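Local coordinates for protein 2,3-dihydroxybenzoate-AMP ligase (Mycobacterium smegmatis, PDB 5KEI) that belongs to the ANL superfamily of AMP-binding enzymes, pairing a large AMP-binding domain with a smaller C-terminal domain, at residues 534-537 with 538-542; 110-113 with 114-118. One frame throughout, in Å; residues are numbered along the deposited sequence.

Contact 1: 534-537 with 538-542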
ATOM      1  N   VAL A 534      30.920 -13.422  -0.802  1.00 46.28           N
ATOM      2  CA  VAL A 534      30.988 -14.773  -1.373  1.00 42.84           C
ATOM      3  C   VAL A 534      29.869 -15.003  -2.390  1.00 45.38           C
ATOM      4  O   VAL A 534      28.690 -14.967  -2.039  1.00 44.36           O
ATOM      5  CB  VAL A 534      30.926 -15.858  -0.270  1.00 46.64           C
ATOM      6  CG1 VAL A 534      30.613 -17.209  -0.861  1.00 43.62           C
ATOM      7  CG2 VAL A 534      32.235 -15.913   0.509  1.00 46.45           C
ATOM      8  N   PRO A 535      30.238 -15.205  -3.668  1.00 45.44           N
ATOM      9  CA  PRO A 535      29.259 -15.463  -4.732  1.00 49.09           C
ATOM     10  C   PRO A 535      28.735 -16.901  -4.755  1.00 48.89           C
ATOM     11  O   PRO A 535      29.473 -17.855  -4.527  1.00 50.58           O
ATOM     12  CB  PRO A 535      30.042 -15.153  -6.018  1.00 44.86           C
ATOM     13  CG  PRO A 535      31.218 -14.338  -5.567  1.00 53.51           C
ATOM     14  CD  PRO A 535      31.561 -14.882  -4.219  1.00 45.79           C
ATOM     15  N   MET A 536      27.444 -17.040  -5.025  1.00 48.49           N
ATOM     16  CA  MET A 536      26.829 -18.349  -5.191  1.00 49.13           C
ATOM     17  C   MET A 536      25.918 -18.275  -6.404  1.00 46.73           C
ATOM     18  O   MET A 536      25.398 -17.206  -6.713  1.00 48.10           O
ATOM     19  CB  MET A 536      26.047 -18.765  -3.934  1.00 49.83           C
ATOM     20  CG  MET A 536      26.905 -19.205  -2.743  1.00 47.19           C
ATOM     21  SD  MET A 536      25.888 -19.876  -1.398  1.00 67.62           S
ATOM     22  CE  MET A 536      25.175 -21.335  -2.162  1.00 62.84           C
ATOM     23  N   PRO A 537      25.742 -19.398  -7.123  1.00 53.00           N
ATOM     24  CA  PRO A 537      24.835 -19.379  -8.282  1.00 51.22           C
ATOM     25  C   PRO A 537      23.367 -19.214  -7.858  1.00 48.15           C
ATOM     26  O   PRO A 537      22.539 -18.739  -8.647  1.00 44.40           O
ATOM     27  CB  PRO A 537      25.084 -20.734  -8.948  1.00 43.56           C
ATOM     28  CG  PRO A 537      25.600 -21.603  -7.849  1.00 43.81           C
ATOM     29  CD  PRO A 537      26.414 -20.700  -6.964  1.00 49.39           C
ATOM     30  N   SER A 538      23.070 -19.585  -6.615  1.00 45.34           N
ATOM     31  CA  SER A 538      21.764 -19.330  -6.010  1.00 50.85           C
ATOM     32  C   SER A 538      21.825 -19.476  -4.488  1.00 46.40           C
ATOM     33  O   SER A 538      22.763 -20.061  -3.942  1.00 43.99           O
ATOM     34  CB  SER A 538      20.701 -20.267  -6.596  1.00 51.30           C
ATOM     35  OG  SER A 538      21.150 -21.611  -6.598  1.00 56.99           O
ATOM     36  N   LEU A 539      20.828 -18.928  -3.803  1.00 42.34           N
ATOM     37  CA  LEU A 539      20.778 -19.024  -2.353  1.00 45.34           C
ATOM     38  C   LEU A 539      19.830 -20.133  -1.917  1.00 48.55           C
ATOM     39  O   LEU A 539      18.729 -20.266  -2.453  1.00 50.46           O
ATOM     40  CB  LEU A 539      20.355 -17.687  -1.734  1.00 44.91           C
ATOM     41  CG  LEU A 539      21.260 -16.480  -2.008  1.00 42.33           C
ATOM     42  CD1 LEU A 539      20.668 -15.237  -1.375  1.00 40.05           C
ATOM     43  CD2 LEU A 539      22.677 -16.726  -1.501  1.00 42.06           C
ATOM     44  N   PRO A 540      20.274 -20.962  -0.966  1.00 46.66           N
ATOM     45  CA  PRO A 540      19.363 -21.935  -0.362  1.00 52.00           C
ATOM     46  C   PRO A 540      18.204 -21.259   0.387  1.00 53.12           C
ATOM     47  O   PRO A 540      18.368 -20.176   0.958  1.00 47.72           O
ATOM     48  CB  PRO A 540      20.267 -22.715   0.601  1.00 55.14           C
ATOM     49  CG  PRO A 540      21.525 -21.892   0.732  1.00 48.87           C
ATOM     50  CD  PRO A 540      21.671 -21.198  -0.577  1.00 45.32           C
ATOM     51  N   THR A 541      17.046 -21.917   0.376  1.00 54.16           N
ATOM     52  CA  THR A 541      15.827 -21.396   0.989  1.00 55.02           C
ATOM     53  C   THR A 541      15.130 -22.440   1.850  1.00 55.64           C
ATOM     54  O   THR A 541      15.262 -23.639   1.610  1.00 60.71           O
ATOM     55  CB  THR A 541      14.828 -20.907  -0.077  1.00 52.65           C
ATOM     56  OG1 THR A 541      14.608 -21.952  -1.039  1.00 51.98           O
ATOM     57  CG2 THR A 541      15.349 -19.656  -0.776  1.00 50.76           C
ATOM     58  N   THR A 542      14.384 -21.984   2.851  1.00 55.39           N
ATOM     59  CA  THR A 542      13.494 -22.874   3.598  1.00 62.06           C
ATOM     60  C   THR A 542      12.222 -23.163   2.789  1.00 62.10           C
ATOM     61  O   THR A 542      12.007 -22.575   1.721  1.00 67.45           O
ATOM     62  CB  THR A 542      13.108 -22.278   4.970  1.00 60.35           C
ATOM     63  OG1 THR A 542      12.344 -21.078   4.793  1.00 55.55           O
ATOM     64  CG2 THR A 542      14.352 -21.965   5.783  1.00 57.61           C
TER
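Met536 and Pro540 meet through the methionine methyl, where the chain leaves the edge strand 532-535 of the three-stranded sheet in the C-terminal domain and turns into the loop before helix 549-553. This is a local contact within one continuous length of chain, at the surface of the domain.

The apolar part rests on the methionine. Its CG lies beside the backbone N, anti to the carbonyl carbon (chi1 -75°), and the chain runs extended as far as SD before bending at chi3 (64°). That last bend carries CE to 3.8 Å from Pro540 CD, with the two side chains crossing at about a right angle. Leu539 is a looser neighbour: its CD2 lies 4.5 Å from Met536 SD, and its isobutyl group packs instead on Val502 and Val504 of strand 498-505 and on Ala484 and Ala486 of strand 482-492. Met536 also touches Val502, so both residues lean on the middle strand.

Backbone bonds hold the two ends of the bend from outside: Met536 pairs with Val503 and Pro540 with Asp548. Between them, Pro537 has no N-H to offer.

A backbone carbonyl faces the methionine side chain: Ser538 O lies 3.5 Å from Met536 CB and 3.3 Å from Met536 CE.

Contact 2: 110-113 with 114-118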
ATOM      1  N   VAL A 110     -11.597  13.322  -8.689  1.00 32.67           N
ATOM      2  CA  VAL A 110     -11.708  13.677 -10.108  1.00 31.91           C
ATOM      3  C   VAL A 110     -10.548  13.072 -10.894  1.00 33.17           C
ATOM      4  O   VAL A 110     -10.756  12.494 -11.958  1.00 34.65           O
ATOM      5  CB  VAL A 110     -11.729  15.199 -10.321  1.00 31.53           C
ATOM      6  CG1 VAL A 110     -11.935  15.531 -11.791  1.00 29.58           C
ATOM      7  CG2 VAL A 110     -12.797  15.843  -9.443  1.00 29.45           C
ATOM      8  N   ALA A 111      -9.338  13.176 -10.344  1.00 29.36           N
ATOM      9  CA  ALA A 111      -8.157  12.567 -10.949  1.00 30.73           C
ATOM     10  C   ALA A 111      -8.202  11.027 -10.985  1.00 34.49           C
ATOM     11  O   ALA A 111      -7.860  10.418 -12.002  1.00 33.94           O
ATOM     12  CB  ALA A 111      -6.912  13.024 -10.222  1.00 27.55           C
ATOM     13  N   LEU A 112      -8.609  10.392  -9.886  1.00 31.08           N
ATOM     14  CA  LEU A 112      -8.593   8.938  -9.825  1.00 27.09           C
ATOM     15  C   LEU A 112      -9.515   8.333 -10.909  1.00 29.70           C
ATOM     16  O   LEU A 112      -9.064   7.551 -11.745  1.00 30.15           O
ATOM     17  CB  LEU A 112      -8.981   8.466  -8.419  1.00 27.24           C
ATOM     18  CG  LEU A 112      -9.076   6.954  -8.177  1.00 31.58           C
ATOM     19  CD1 LEU A 112      -7.742   6.233  -8.389  1.00 23.63           C
ATOM     20  CD2 LEU A 112      -9.634   6.658  -6.775  1.00 35.91           C
ATOM     21  N   PHE A 113     -10.787   8.724 -10.929  1.00 27.62           N
ATOM     22  CA  PHE A 113     -11.724   8.137 -11.883  1.00 30.17           C
ATOM     23  C   PHE A 113     -11.506   8.694 -13.291  1.00 31.93           C
ATOM     24  O   PHE A 113     -11.700   7.978 -14.271  1.00 30.79           O
ATOM     25  CB  PHE A 113     -13.170   8.344 -11.405  1.00 30.93           C
ATOM     26  CG  PHE A 113     -13.492   7.546 -10.184  1.00 27.82           C
ATOM     27  CD1 PHE A 113     -13.466   8.126  -8.927  1.00 33.06           C
ATOM     28  CD2 PHE A 113     -13.737   6.193 -10.283  1.00 30.61           C
ATOM     29  CE1 PHE A 113     -13.722   7.374  -7.795  1.00 33.59           C
ATOM     30  CE2 PHE A 113     -13.992   5.435  -9.163  1.00 27.66           C
ATOM     31  CZ  PHE A 113     -13.987   6.031  -7.917  1.00 31.33           C
ATOM     32  N   GLY A 114     -11.059   9.948 -13.380  1.00 29.15           N
ATOM     33  CA  GLY A 114     -10.648  10.538 -14.640  1.00 29.19           C
ATOM     34  C   GLY A 114      -9.573   9.691 -15.285  1.00 31.55           C
ATOM     35  O   GLY A 114      -9.698   9.267 -16.438  1.00 36.25           O
ATOM     36  N   LEU A 115      -8.515   9.421 -14.529  1.00 30.23           N
ATOM     37  CA  LEU A 115      -7.448   8.551 -15.000  1.00 28.90           C
ATOM     38  C   LEU A 115      -7.938   7.137 -15.354  1.00 33.14           C
ATOM     39  O   LEU A 115      -7.573   6.587 -16.401  1.00 33.47           O
ATOM     40  CB  LEU A 115      -6.337   8.487 -13.949  1.00 31.23           C
ATOM     41  CG  LEU A 115      -5.415   9.710 -13.940  1.00 31.95           C
ATOM     42  CD1 LEU A 115      -4.560   9.750 -12.698  1.00 29.18           C
ATOM     43  CD2 LEU A 115      -4.545   9.695 -15.193  1.00 30.39           C
ATOM     44  N   LEU A 116      -8.765   6.554 -14.486  1.00 31.97           N
ATOM     45  CA  LEU A 116      -9.263   5.193 -14.703  1.00 35.71           C
ATOM     46  C   LEU A 116     -10.085   5.080 -15.989  1.00 34.19           C
ATOM     47  O   LEU A 116     -10.007   4.077 -16.707  1.00 29.47           O
ATOM     48  CB  LEU A 116     -10.112   4.729 -13.514  1.00 28.23           C
ATOM     49  CG  LEU A 116      -9.383   4.458 -12.196  1.00 34.01           C
ATOM     50  CD1 LEU A 116     -10.391   4.204 -11.090  1.00 32.16           C
ATOM     51  CD2 LEU A 116      -8.400   3.303 -12.318  1.00 26.92           C
ATOM     52  N   ARG A 117     -10.877   6.110 -16.268  1.00 31.03           N
ATOM     53  CA  ARG A 117     -11.763   6.083 -17.426  1.00 33.11           C
ATOM     54  C   ARG A 117     -11.002   6.309 -18.725  1.00 38.28           C
ATOM     55  O   ARG A 117     -11.504   5.985 -19.787  1.00 43.93           O
ATOM     56  CB  ARG A 117     -12.877   7.114 -17.274  1.00 33.30           C
ATOM     57  CG  ARG A 117     -13.780   6.830 -16.091  1.00 30.30           C
ATOM     58  CD  ARG A 117     -15.191   7.174 -16.359  1.00 33.48           C
ATOM     59  NE  ARG A 117     -16.038   6.568 -15.344  1.00 34.32           N
ATOM     60  CZ  ARG A 117     -16.882   7.261 -14.601  1.00 34.78           C
ATOM     61  NH1 ARG A 117     -16.999   8.565 -14.801  1.00 37.36           N
ATOM     62  NH2 ARG A 117     -17.617   6.655 -13.684  1.00 31.85           N
ATOM     63  N   ALA A 118      -9.788   6.849 -18.640  1.00 36.57           N
ATOM     64  CA  ALA A 118      -8.925   6.905 -19.810  1.00 34.78           C
ATOM     65  C   ALA A 118      -8.187   5.568 -19.967  1.00 34.68           C
ATOM     66  O   ALA A 118      -7.496   5.323 -20.964  1.00 32.72           O
ATOM     67  CB  ALA A 118      -7.949   8.064 -19.707  1.00 34.09           C
TER
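Phe113 and Leu116 pack against each other one turn apart on helix 107-117, the helix of a beta-alpha-beta unit whose strands, 97-101 and 121-124, belong to the seven-stranded sheet of the AMP-binding domain. Every residue that takes part is buried, and the main-chain donors and acceptors find partners within the helix.

Four successive i to i+4 bonds pair them. Gly114 N reaches Val110 O at 2.9 Å, but this hydrogen bond is rather bent, with an N-H...O angle of 140°. The next bond is straighter: Leu115 N donates to Ala111 O at 2.8 Å with an angle of 164°. Leu116 N then uses Leu112 O, and Arg117 N uses Phe113 O. Beyond these, Ala118 N still bonds to Gly114 O, and weakly to Leu115 O.

Around the acceptors lie the carbons of the following turn. Leu116 CG sits 3.1 Å from Leu112 O, and its CD1 continues to 4.0 Å from Phe113 CD2, approaching the ring at a slant. Leu112 adds its CG, 4.2 Å from Leu116 CD1. Beyond the helix, Phe113 touches Leu267 and Met270 of helix 265-271, while Leu116 reaches Pro122.

Arg117 satisfies its charge outside the helix, through salt bridges from NH2 to Asp77 and from NE to Asp48, with a long, weak ion pair from NH1 to Asp81. With its CG beside the backbone N (chi1 -63°), the side chain begins over the preceding turn, and Arg117 CG lies 3.0 Å from Phe113 O.

Contacts 1 and 2 belong to different parts of the chain, contact 2 to the AMP-binding domain and contact 1 to the C-terminal domain. Their centres are 44 Å apart and their nearest atoms about 35 Å, so they do not touch. They lie on opposite sides of the chain's centre, contact 1 about 30 Å from it and contact 2 about 19 Å. In sequence they run in series, the segment 110-118 being complete long before the bend at 534-542. They also differ in environment: 110-118 is buried beside a large mixed sheet, whereas 534-542 runs off the edge strand of a small sheet at the surface.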